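Local coordinates for protein carboxylesterase (Ferroplasma acidiphilum, PDB 3WJ2) that probably hydrolyses carboxylic ester bonds as a carboxylesterase of the alpha/beta-hydrolase fold, at residues I79-G84 with E93-Y98. Numbering follows the deposited sequence.
Sequences ILYYHG and ETYDNY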
loop_
_atom_site.group_PDB
_atom_site.type_symbol
_atom_site.label_atom_id
_atom_site.label_comp_id
_atom_site.label_asym_id
_atom_site.label_seq_id
_atom_site.Cartn_x
_atom_site.Cartn_y
_atom_site.Cartn_z
ATOM N N ILE B 79 24.126 6.932 25.220
ATOM C CA ILE B 79 23.740 6.036 24.080
ATOM C C ILE B 79 25.018 5.668 23.331
ATOM O O ILE B 79 25.780 6.551 22.963
ATOM C CB ILE B 79 22.798 6.819 23.189
ATOM C CG1 ILE B 79 21.452 7.077 23.795
ATOM C CG2 ILE B 79 22.681 6.157 21.792
ATOM C CD1 ILE B 79 20.609 5.824 24.178
ATOM N N LEU B 80 25.240 4.368 23.098
ATOM C CA LEU B 80 26.321 3.940 22.202
ATOM C C LEU B 80 25.729 4.005 20.794
ATOM O O LEU B 80 24.678 3.380 20.557
ATOM C CB LEU B 80 26.811 2.551 22.543
ATOM C CG LEU B 80 27.026 2.359 24.052
ATOM C CD1 LEU B 80 27.622 0.923 24.196
ATOM C CD2 LEU B 80 27.876 3.419 24.654
ATOM N N TYR B 81 26.397 4.715 19.892
ATOM C CA TYR B 81 25.859 4.961 18.530
ATOM C C TYR B 81 26.716 4.229 17.555
ATOM O O TYR B 81 27.964 4.394 17.501
ATOM C CB TYR B 81 25.856 6.487 18.205
ATOM C CG TYR B 81 24.960 6.687 17.001
ATOM C CD1 TYR B 81 23.575 6.866 17.231
ATOM C CD2 TYR B 81 25.495 6.615 15.716
ATOM C CE1 TYR B 81 22.702 7.006 16.131
ATOM C CE2 TYR B 81 24.579 6.691 14.585
ATOM C CZ TYR B 81 23.218 6.845 14.853
ATOM O OH TYR B 81 22.343 6.893 13.785
ATOM N N TYR B 82 26.098 3.428 16.688
ATOM C CA TYR B 82 26.813 2.725 15.643
ATOM C C TYR B 82 26.384 3.245 14.282
ATOM O O TYR B 82 25.238 3.172 13.830
ATOM C CB TYR B 82 26.546 1.147 15.679
ATOM C CG TYR B 82 26.879 0.592 17.074
ATOM C CD1 TYR B 82 28.139 0.203 17.367
ATOM C CD2 TYR B 82 25.860 0.555 18.106
ATOM C CE1 TYR B 82 28.494 -0.183 18.670
ATOM C CE2 TYR B 82 26.210 0.132 19.385
ATOM C CZ TYR B 82 27.511 -0.283 19.615
ATOM O OH TYR B 82 27.926 -0.654 20.881
ATOM N N HIS B 83 27.350 3.873 13.583
ATOM C CA HIS B 83 26.971 4.611 12.351
ATOM C C HIS B 83 26.549 3.663 11.233
ATOM O O HIS B 83 26.810 2.420 11.250
ATOM C CB HIS B 83 28.282 5.359 11.827
ATOM C CG HIS B 83 29.395 4.453 11.355
ATOM N ND1 HIS B 83 29.475 3.933 10.078
ATOM C CD2 HIS B 83 30.499 4.026 11.998
ATOM C CE1 HIS B 83 30.554 3.186 9.997
ATOM N NE2 HIS B 83 31.181 3.224 11.156
ATOM N N GLY B 84 25.878 4.219 10.254
ATOM C CA GLY B 84 25.494 3.506 8.993
ATOM C C GLY B 84 26.557 3.506 7.912
ATOM O O GLY B 84 27.663 4.022 8.150
ATOM N N GLU B 93 34.481 10.492 11.693
ATOM C CA GLU B 93 34.546 11.809 11.112
ATOM C C GLU B 93 33.380 12.079 10.207
ATOM O O GLU B 93 32.845 13.203 10.328
ATOM C CB GLU B 93 35.863 12.064 10.318
ATOM C CG GLU B 93 37.147 11.920 11.218
ATOM C CD GLU B 93 37.191 12.793 12.476
ATOM O OE1 GLU B 93 36.502 13.821 12.596
ATOM O OE2 GLU B 93 37.901 12.367 13.422
ATOM N N THR B 94 32.911 11.076 9.425
ATOM C CA THR B 94 31.824 11.438 8.511
ATOM C C THR B 94 30.491 11.621 9.301
ATOM O O THR B 94 29.554 12.289 8.828
ATOM C CB THR B 94 31.617 10.486 7.389
ATOM O OG1 THR B 94 31.185 9.187 7.899
ATOM C CG2 THR B 94 32.890 10.196 6.614
ATOM N N TYR B 95 30.417 10.959 10.479
ATOM C CA TYR B 95 29.260 11.100 11.326
ATOM C C TYR B 95 29.381 12.213 12.329
ATOM O O TYR B 95 28.478 12.360 13.102
ATOM C CB TYR B 95 28.957 9.678 12.075
ATOM C CG TYR B 95 28.056 8.857 11.121
ATOM C CD1 TYR B 95 28.551 8.349 9.942
ATOM C CD2 TYR B 95 26.693 8.624 11.489
ATOM C CE1 TYR B 95 27.672 7.598 9.014
ATOM C CE2 TYR B 95 25.913 7.891 10.605
ATOM C CZ TYR B 95 26.361 7.441 9.415
ATOM O OH TYR B 95 25.541 6.757 8.559
ATOM N N ASP B 96 30.477 12.978 12.362
ATOM C CA ASP B 96 30.625 13.828 13.484
ATOM C C ASP B 96 29.560 14.963 13.589
ATOM O O ASP B 96 29.069 15.269 14.691
ATOM C CB ASP B 96 32.074 14.427 13.312
ATOM C CG ASP B 96 32.531 15.213 14.559
ATOM O OD1 ASP B 96 32.882 14.621 15.617
ATOM O OD2 ASP B 96 32.407 16.481 14.448
ATOM N N ASN B 97 29.173 15.577 12.464
ATOM C CA ASN B 97 28.165 16.652 12.500
ATOM C C ASN B 97 26.824 16.024 13.087
ATOM O O ASN B 97 26.235 16.628 13.972
ATOM C CB ASN B 97 27.831 17.236 11.141
ATOM C CG ASN B 97 28.862 18.304 10.701
ATOM O OD1 ASN B 97 29.968 18.379 11.287
ATOM N ND2 ASN B 97 28.509 19.079 9.716
ATOM N N TYR B 98 26.503 14.814 12.617
ATOM C CA TYR B 98 25.253 14.198 13.048
ATOM C C TYR B 98 25.280 13.799 14.545
ATOM O O TYR B 98 24.358 14.057 15.306
ATOM C CB TYR B 98 25.022 12.995 12.165
ATOM C CG TYR B 98 23.851 12.092 12.617
ATOM C CD1 TYR B 98 22.544 12.397 12.254
ATOM C CD2 TYR B 98 24.215 10.889 13.161
ATOM C CE1 TYR B 98 21.496 11.506 12.715
ATOM C CE2 TYR B 98 23.236 10.027 13.561
ATOM C CZ TYR B 98 21.964 10.332 13.267
ATOM O OH TYR B 98 20.912 9.465 13.579
#
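The side chains of Tyr81 and Tyr98 cross at about a right angle where strand 78-82 ends and helix 96-106 begins, the first two elements of a beta-alpha-beta unit in this alpha/beta-hydrolase fold. They illustrate how tyrosines can fasten a strand end to the following helix by ring packing and hydroxyl bonding together. The edge of Tyr98 is turned to the face of Tyr81 in an offset edge-to-face pair, planes at 66°, and Tyr98 CE2 comes within 3.4 Å of Tyr81 CZ. Tyr98 OH donates to Tyr81 OH at 3.0 Å, while the latter also bonds Asp155, beside the serine of a GxSxG sequence that is probably the nucleophile elbow. Both rings reach across because each CG lies anti to its own backbone nitrogen (chi1 171° in Tyr98).

A second close contact is the seat of His83 on Tyr95: His83 CB stands over the ring centre, 3.4 Å from the centroid, in a CH-pi contact. The His83 imidazole leads away, and its ND1 donates almost straight to Gly84 O. Tyr95 OH bonds Asp155 as well, so both carboxylate oxygens of that residue hold tyrosine hydroxyls; an alanine in place of Tyr95 would probably leave one without this partner and uncover His83 CB.

Between these two tight points the packing is looser, Tyr81 CE2 staying 4.2 Å from Tyr95 CD2. The more open side lies toward the partly exposed residues 93-95 of the turn, where Thr94 meets helix 29-43 rather than the strand. At the buried hydroxyl end, the bond from Gly84 N to Tyr95 OH, 3.1 Å long, is weak, bent to 124° at the hydrogen.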